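Local coordinates for protein N-formylglutamate amidohydrolase (Ralstonia eutropha, PDB 2Q7S) that binds zinc and probably works as a metal-dependent hydrolase of the N-formylglutamate amidohydrolase family, at residues A12-L26 with V65-F77. Residues are numbered along the deposited sequence; the frame is centred on the assembly and turned at random.
Sequences APFTLALPEGEALPL and VPRVGGTLLAATF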
ATOM      1  N   ALA A  12      14.574   4.302  11.863  1.00 29.30           N
ATOM      2  CA  ALA A  12      14.600   3.907  10.432  1.00 27.96           C
ATOM      3  C   ALA A  12      13.208   4.068   9.761  1.00 22.85           C
ATOM      4  O   ALA A  12      12.196   3.681  10.332  1.00 20.36           O
ATOM      5  CB  ALA A  12      15.072   2.496  10.304  1.00 29.28           C
ATOM      6  N   PRO A  13      13.145   4.730   8.599  1.00 20.25           N
ATOM      7  CA  PRO A  13      11.811   4.994   8.000  1.00 20.86           C
ATOM      8  C   PRO A  13      11.084   3.800   7.354  1.00 18.43           C
ATOM      9  O   PRO A  13       9.928   3.924   6.927  1.00 16.77           O
ATOM     10  CB  PRO A  13      12.086   6.106   6.972  1.00 19.25           C
ATOM     11  CG  PRO A  13      13.547   5.994   6.626  1.00 19.04           C
ATOM     12  CD  PRO A  13      14.253   5.351   7.844  1.00 20.30           C
ATOM     13  N   PHE A  14      11.772   2.662   7.246  1.00 16.29           N
ATOM     14  CA  PHE A  14      11.198   1.487   6.683  1.00 14.43           C
ATOM     15  C   PHE A  14      11.929   0.240   7.194  1.00 13.51           C
ATOM     16  O   PHE A  14      13.058   0.306   7.662  1.00 14.30           O
ATOM     17  CB  PHE A  14      11.206   1.546   5.154  1.00 12.43           C
ATOM     18  CG  PHE A  14      12.590   1.627   4.532  1.00 13.98           C
ATOM     19  CD1 PHE A  14      13.315   0.484   4.268  1.00 16.01           C
ATOM     20  CD2 PHE A  14      13.159   2.823   4.233  1.00 14.39           C
ATOM     21  CE1 PHE A  14      14.602   0.535   3.707  1.00 17.96           C
ATOM     22  CE2 PHE A  14      14.432   2.896   3.668  1.00 13.16           C
ATOM     23  CZ  PHE A  14      15.150   1.748   3.395  1.00 16.68           C
ATOM     24  N   THR A  15      11.209  -0.866   7.147  1.00 15.76           N
ATOM     25  CA  THR A  15      11.778  -2.189   7.217  1.00 16.93           C
ATOM     26  C   THR A  15      11.843  -2.790   5.804  1.00 17.52           C
ATOM     27  O   THR A  15      11.027  -2.467   4.913  1.00 16.84           O
ATOM     28  CB  THR A  15      10.932  -3.095   8.135  1.00 18.04           C
ATOM     29  OG1 THR A  15       9.580  -3.076   7.689  1.00 19.53           O
ATOM     30  CG2 THR A  15      10.964  -2.598   9.548  1.00 20.55           C
ATOM     31  N   LEU A  16      12.854  -3.625   5.587  1.00 17.61           N
ATOM     32  CA  LEU A  16      13.092  -4.275   4.284  1.00 14.59           C
ATOM     33  C   LEU A  16      13.484  -5.717   4.562  1.00 13.33           C
ATOM     34  O   LEU A  16      14.568  -5.968   5.057  1.00 15.03           O
ATOM     35  CB  LEU A  16      14.198  -3.590   3.528  1.00 14.18           C
ATOM     36  CG  LEU A  16      14.540  -4.098   2.134  1.00 17.23           C
ATOM     37  CD1 LEU A  16      13.357  -3.911   1.089  1.00 15.65           C
ATOM     38  CD2 LEU A  16      15.798  -3.382   1.741  1.00 15.74           C
ATOM     39  N   ALA A  17      12.536  -6.616   4.332  1.00 13.96           N
ATOM     40  CA  ALA A  17      12.713  -8.072   4.544  1.00 13.57           C
ATOM     41  C   ALA A  17      13.145  -8.708   3.231  1.00 14.05           C
ATOM     42  O   ALA A  17      12.371  -8.750   2.234  1.00 11.95           O
ATOM     43  CB  ALA A  17      11.396  -8.735   5.107  1.00 11.83           C
ATOM     44  N   LEU A  18      14.406  -9.143   3.219  1.00 16.29           N
ATOM     45  CA  LEU A  18      15.024  -9.805   2.075  1.00 18.93           C
ATOM     46  C   LEU A  18      14.999 -11.342   2.203  1.00 18.42           C
ATOM     47  O   LEU A  18      15.012 -11.902   3.314  1.00 18.72           O
ATOM     48  CB  LEU A  18      16.481  -9.301   1.861  1.00 18.12           C
ATOM     49  CG  LEU A  18      16.646  -7.775   1.677  1.00 19.05           C
ATOM     50  CD1 LEU A  18      18.128  -7.383   1.764  1.00 27.24           C
ATOM     51  CD2 LEU A  18      15.979  -7.204   0.379  1.00 12.33           C
ATOM     52  N   PRO A  19      14.985 -12.038   1.053  1.00 17.26           N
ATOM     53  CA  PRO A  19      14.932 -13.506   1.136  1.00 19.72           C
ATOM     54  C   PRO A  19      16.193 -14.160   1.729  1.00 19.30           C
ATOM     55  O   PRO A  19      17.287 -13.696   1.460  1.00 18.62           O
ATOM     56  CB  PRO A  19      14.677 -13.925  -0.316  1.00 20.71           C
ATOM     57  CG  PRO A  19      15.104 -12.783  -1.150  1.00 19.63           C
ATOM     58  CD  PRO A  19      15.006 -11.532  -0.324  1.00 14.50           C
ATOM     59  N   GLU A  20      16.048 -15.229   2.518  1.00 19.17           N
ATOM     60  CA  GLU A  20      17.207 -16.023   2.960  1.00 21.53           C
ATOM     61  C   GLU A  20      17.778 -16.974   1.921  1.00 19.01           C
ATOM     62  O   GLU A  20      18.977 -17.255   1.928  1.00 21.68           O
ATOM     63  CB  GLU A  20      16.917 -16.810   4.231  1.00 22.97           C
ATOM     64  CG  GLU A  20      17.028 -15.979   5.506  1.00 28.17           C
ATOM     65  CD  GLU A  20      16.695 -16.769   6.758  1.00 27.73           C
ATOM     66  OE1 GLU A  20      17.241 -17.888   6.937  1.00 30.92           O
ATOM     67  OE2 GLU A  20      15.881 -16.255   7.561  1.00 35.01           O
ATOM     68  N   GLY A  21      16.926 -17.488   1.047  1.00 17.04           N
ATOM     69  CA  GLY A  21      17.372 -18.367  -0.009  1.00 17.12           C
ATOM     70  C   GLY A  21      17.282 -17.722  -1.390  1.00 18.78           C
ATOM     71  O   GLY A  21      17.547 -16.547  -1.538  1.00 17.33           O
ATOM     72  N   GLU A  22      16.929 -18.523  -2.391  1.00 20.99           N
ATOM     73  CA  GLU A  22      16.832 -18.082  -3.782  1.00 21.25           C
ATOM     74  C   GLU A  22      15.952 -16.858  -3.833  1.00 15.42           C
ATOM     75  O   GLU A  22      14.875 -16.862  -3.233  1.00 15.89           O
ATOM     76  CB  GLU A  22      16.223 -19.213  -4.646  1.00 24.43           C
ATOM     77  CG  GLU A  22      15.497 -18.778  -5.946  1.00 24.22           C
ATOM     78  CD  GLU A  22      14.596 -19.872  -6.551  1.00 28.97           C
ATOM     79  OE1 GLU A  22      14.248 -20.859  -5.839  1.00 17.44           O
ATOM     80  OE2 GLU A  22      14.228 -19.728  -7.752  1.00 32.91           O
ATOM     81  N   ALA A  23      16.427 -15.785  -4.466  1.00 12.12           N
ATOM     82  CA  ALA A  23      15.578 -14.624  -4.736  1.00  8.18           C
ATOM     83  C   ALA A  23      14.721 -14.845  -6.009  1.00 10.60           C
ATOM     84  O   ALA A  23      15.126 -15.588  -6.920  1.00 14.31           O
ATOM     85  CB  ALA A  23      16.415 -13.355  -4.831  1.00  9.75           C
ATOM     86  N   LEU A  24      13.535 -14.211  -6.055  1.00  9.02           N
ATOM     87  CA  LEU A  24      12.654 -14.147  -7.261  1.00  7.45           C
ATOM     88  C   LEU A  24      12.254 -12.706  -7.453  1.00  7.75           C
ATOM     89  O   LEU A  24      12.252 -11.951  -6.479  1.00 10.19           O
ATOM     90  CB  LEU A  24      11.392 -14.989  -6.998  1.00 11.71           C
ATOM     91  CG  LEU A  24      11.613 -16.511  -6.999  1.00 12.48           C
ATOM     92  CD1 LEU A  24      10.345 -17.230  -6.462  1.00 14.13           C
ATOM     93  CD2 LEU A  24      11.941 -16.996  -8.415  1.00 16.30           C
ATOM     94  N   PRO A  25      11.871 -12.294  -8.674  1.00  7.85           N
ATOM     95  CA  PRO A  25      11.464 -10.879  -8.848  1.00 12.49           C
ATOM     96  C   PRO A  25      10.006 -10.589  -8.437  1.00 14.43           C
ATOM     97  O   PRO A  25       9.165 -10.198  -9.267  1.00  7.87           O
ATOM     98  CB  PRO A  25      11.584 -10.674 -10.345  1.00 11.12           C
ATOM     99  CG  PRO A  25      11.300 -12.057 -10.949  1.00 12.72           C
ATOM    100  CD  PRO A  25      11.804 -13.066  -9.931  1.00 11.58           C
ATOM    101  N   LEU A  26       9.736 -10.818  -7.176  1.00 13.26           N
ATOM    102  CA  LEU A  26       8.486 -10.492  -6.520  1.00 12.56           C
ATOM    103  C   LEU A  26       8.857  -9.468  -5.479  1.00 12.37           C
ATOM    104  O   LEU A  26       9.537  -9.768  -4.478  1.00 12.23           O
ATOM    105  CB  LEU A  26       7.903 -11.736  -5.882  1.00 13.70           C
ATOM    106  CG  LEU A  26       6.661 -11.460  -5.024  1.00 17.04           C
ATOM    107  CD1 LEU A  26       5.507 -11.111  -5.911  1.00 16.50           C
ATOM    108  CD2 LEU A  26       6.395 -12.686  -4.133  1.00 13.96           C
ATOM    109  N   VAL A  65       6.296 -13.423   2.205  1.00 16.00           N
ATOM    110  CA  VAL A  65       6.917 -12.922   1.010  1.00 13.80           C
ATOM    111  C   VAL A  65       8.446 -13.208   0.890  1.00 13.27           C
ATOM    112  O   VAL A  65       8.849 -13.751  -0.143  1.00 10.26           O
ATOM    113  CB  VAL A  65       6.570 -11.396   0.815  1.00 15.76           C
ATOM    114  CG1 VAL A  65       7.475 -10.741  -0.252  1.00 14.66           C
ATOM    115  CG2 VAL A  65       5.135 -11.264   0.394  1.00 12.23           C
ATOM    116  N   PRO A  66       9.291 -12.808   1.901  1.00 14.40           N
ATOM    117  CA  PRO A  66      10.712 -13.092   1.894  1.00 13.38           C
ATOM    118  C   PRO A  66      11.010 -14.590   2.119  1.00 12.93           C
ATOM    119  O   PRO A  66      12.023 -15.095   1.653  1.00 12.77           O
ATOM    120  CB  PRO A  66      11.236 -12.199   3.047  1.00 15.31           C
ATOM    121  CG  PRO A  66      10.150 -12.164   3.958  1.00 14.87           C
ATOM    122  CD  PRO A  66       8.976 -11.986   3.091  1.00 14.90           C
ATOM    123  N   ARG A  67      10.046 -15.316   2.681  1.00 11.49           N
ATOM    124  CA  ARG A  67      10.193 -16.758   2.931  1.00 11.07           C
ATOM    125  C   ARG A  67      10.071 -17.547   1.654  1.00 11.17           C
ATOM    126  O   ARG A  67      10.455 -18.671   1.630  1.00  9.65           O
ATOM    127  CB  ARG A  67       9.117 -17.253   3.908  1.00 10.43           C
ATOM    128  CG  ARG A  67       9.134 -16.538   5.296  1.00 14.03           C
ATOM    129  CD  ARG A  67       7.969 -17.012   6.191  1.00 15.70           C
ATOM    130  NE  ARG A  67       8.262 -18.359   6.675  1.00 23.86           N
ATOM    131  CZ  ARG A  67       7.355 -19.291   6.997  1.00 18.34           C
ATOM    132  NH1 ARG A  67       6.063 -19.034   6.994  1.00 22.94           N
ATOM    133  NH2 ARG A  67       7.766 -20.459   7.450  1.00 26.50           N
ATOM    134  N   VAL A  68       9.485 -16.962   0.615  1.00 13.14           N
ATOM    135  CA  VAL A  68       9.346 -17.631  -0.651  1.00 13.62           C
ATOM    136  C   VAL A  68      10.239 -16.988  -1.728  1.00 12.60           C
ATOM    137  O   VAL A  68      10.142 -17.360  -2.873  1.00 15.11           O
ATOM    138  CB  VAL A  68       7.858 -17.709  -1.121  1.00 15.76           C
ATOM    139  CG1 VAL A  68       7.015 -18.346  -0.041  1.00 12.72           C
ATOM    140  CG2 VAL A  68       7.318 -16.301  -1.531  1.00 10.02           C
ATOM    141  N   GLY A  69      11.142 -16.083  -1.359  1.00 11.38           N
ATOM    142  CA  GLY A  69      12.076 -15.513  -2.340  1.00 11.55           C
ATOM    143  C   GLY A  69      11.811 -14.065  -2.716  1.00 11.01           C
ATOM    144  O   GLY A  69      12.637 -13.447  -3.365  1.00 10.51           O
ATOM    145  N   GLY A  70      10.702 -13.507  -2.233  1.00 11.80           N
ATOM    146  CA  GLY A  70      10.353 -12.098  -2.499  1.00 13.70           C
ATOM    147  C   GLY A  70      10.987 -11.082  -1.581  1.00 12.43           C
ATOM    148  O   GLY A  70      11.686 -11.408  -0.607  1.00 12.07           O
ATOM    149  N   THR A  71      10.725  -9.814  -1.879  1.00 14.22           N
ATOM    150  CA  THR A  71      11.194  -8.732  -1.029  1.00 14.92           C
ATOM    151  C   THR A  71       9.983  -7.994  -0.512  1.00 12.96           C
ATOM    152  O   THR A  71       9.075  -7.675  -1.258  1.00 13.09           O
ATOM    153  CB  THR A  71      12.134  -7.753  -1.775  1.00 14.97           C
ATOM    154  OG1 THR A  71      13.323  -8.447  -2.148  1.00 16.02           O
ATOM    155  CG2 THR A  71      12.542  -6.602  -0.871  1.00 13.05           C
ATOM    156  N   LEU A  72       9.967  -7.770   0.788  1.00 13.39           N
ATOM    157  CA  LEU A  72       8.912  -7.018   1.425  1.00 13.69           C
ATOM    158  C   LEU A  72       9.444  -5.752   2.078  1.00 14.25           C
ATOM    159  O   LEU A  72      10.189  -5.777   3.064  1.00  9.08           O
ATOM    160  CB  LEU A  72       8.134  -7.908   2.383  1.00 11.72           C
ATOM    161  CG  LEU A  72       6.975  -7.210   3.118  1.00 15.10           C
ATOM    162  CD1 LEU A  72       5.878  -6.657   2.236  1.00 12.10           C
ATOM    163  CD2 LEU A  72       6.396  -8.234   4.090  1.00 14.77           C
ATOM    164  N   LEU A  73       9.017  -4.639   1.497  1.00 11.74           N
ATOM    165  CA  LEU A  73       9.228  -3.317   2.051  1.00 13.79           C
ATOM    166  C   LEU A  73       8.002  -2.755   2.835  1.00 13.35           C
ATOM    167  O   LEU A  73       6.877  -2.784   2.381  1.00 13.79           O
ATOM    168  CB  LEU A  73       9.600  -2.364   0.929  1.00 11.54           C
ATOM    169  CG  LEU A  73       9.701  -0.837   1.250  1.00 16.31           C
ATOM    170  CD1 LEU A  73      10.925  -0.470   2.159  1.00 13.08           C
ATOM    171  CD2 LEU A  73       9.780  -0.048  -0.030  1.00 12.29           C
ATOM    172  N   ALA A  74       8.256  -2.210   4.025  1.00 15.11           N
ATOM    173  CA  ALA A  74       7.174  -1.615   4.784  1.00 16.75           C
ATOM    174  C   ALA A  74       7.560  -0.308   5.483  1.00 15.47           C
ATOM    175  O   ALA A  74       8.628  -0.223   6.105  1.00 18.49           O
ATOM    176  CB  ALA A  74       6.636  -2.639   5.768  1.00 14.89           C
ATOM    177  N   ALA A  75       6.672   0.692   5.398  1.00 15.41           N
ATOM    178  CA  ALA A  75       6.838   1.984   6.099  1.00 16.66           C
ATOM    179  C   ALA A  75       6.691   1.891   7.624  1.00 13.53           C
ATOM    180  O   ALA A  75       5.820   1.180   8.131  1.00 15.01           O
ATOM    181  CB  ALA A  75       5.853   3.024   5.569  1.00 13.53           C
ATOM    182  N   THR A  76       7.530   2.598   8.368  1.00 14.85           N
ATOM    183  CA  THR A  76       7.410   2.602   9.833  1.00 16.46           C
ATOM    184  C   THR A  76       6.700   3.892  10.303  1.00 17.03           C
ATOM    185  O   THR A  76       6.151   3.956  11.399  1.00 18.93           O
ATOM    186  CB  THR A  76       8.783   2.463  10.562  1.00 17.63           C
ATOM    187  OG1 THR A  76       9.655   3.458  10.083  1.00 17.36           O
ATOM    188  CG2 THR A  76       9.459   1.097  10.343  1.00 12.80           C
ATOM    189  N   PHE A  77       6.705   4.904   9.446  1.00 19.16           N
ATOM    190  CA  PHE A  77       6.006   6.147   9.714  1.00 18.11           C
ATOM    191  C   PHE A  77       4.559   6.009   9.285  1.00 17.28           C
ATOM    192  O   PHE A  77       4.260   5.197   8.398  1.00 13.06           O
ATOM    193  CB  PHE A  77       6.646   7.313   8.989  1.00 15.97           C
ATOM    194  CG  PHE A  77       6.813   7.100   7.534  1.00 21.69           C
ATOM    195  CD1 PHE A  77       7.965   6.443   7.052  1.00 17.27           C
ATOM    196  CD2 PHE A  77       5.845   7.529   6.626  1.00 11.84           C
ATOM    197  CE1 PHE A  77       8.127   6.172   5.764  1.00 16.19           C
ATOM    198  CE2 PHE A  77       6.042   7.279   5.285  1.00 10.98           C
ATOM    199  CZ  PHE A  77       7.174   6.630   4.849  1.00 20.12           C
TER
HETATM  200  O   HOH W   1       9.456  -5.299   5.929  1.00 22.60           O
HETATM  201  O   HOH W   2      13.754 -15.872   3.785  1.00 37.99           O
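Thr15 and Ala74 form a hydrogen-bonded antiparallel pair, each donating its backbone N to the other's O, and Ala17 with Leu72 repeats the pattern. The axes of strands 14-17 and 71-75 approach to 4.7 Å and run at 169°, antiparallel. Strand 14-17 is an outermost strand of the central mixed sheet; the other edge of strand 71-75 pairs with the parallel strand 26-30. The side chain of Ala75 lies about 10 Å from the zinc ion, which His32, Asp55 and His172 bind.

Leu73 can be followed outward on the face shared with Phe14 and Leu16. Its CB lies 4.1 Å from Leu16 CD1; its CG is anti to the backbone N (chi1 172°), and CD1 branches from it toward strand 14-17. That methyl ends 3.3 Å from Phe14 CD1, oblique to the ring, and also reaches Thr15 O. Helix 134-163 packs on this face, through Tyr148 and Leu152 against Leu73 and Ala151 against Phe14. Farther along, Leu16 CD1 presses on Thr71 CG2 at 3.4 Å, tighter than a usual carbon contact.

Past the strands, Thr76 OG1 donates to Ala12 O over 2.6 Å, in the carbonyl plane and on a lone pair. Thr76 N reaches Pro13 O in a nearly straight bond (170° at H) but from above the carbonyl plane, while the edge of the Phe77 ring meets the same oxygen. At the opposite end, Glu22 O comes to 3.2 Å from Gly69 CA, and Gly69 O accepts Leu24 N from above its carbonyl plane; the positive phi of Gly69 also suits glycine.

Water joins Thr15 OG1 to Leu72 O. The evidence thus separates two chemistries: backbone bonds fix the register, while apolar contacts of Phe14 and Leu73 join the sheet to helix 134-163.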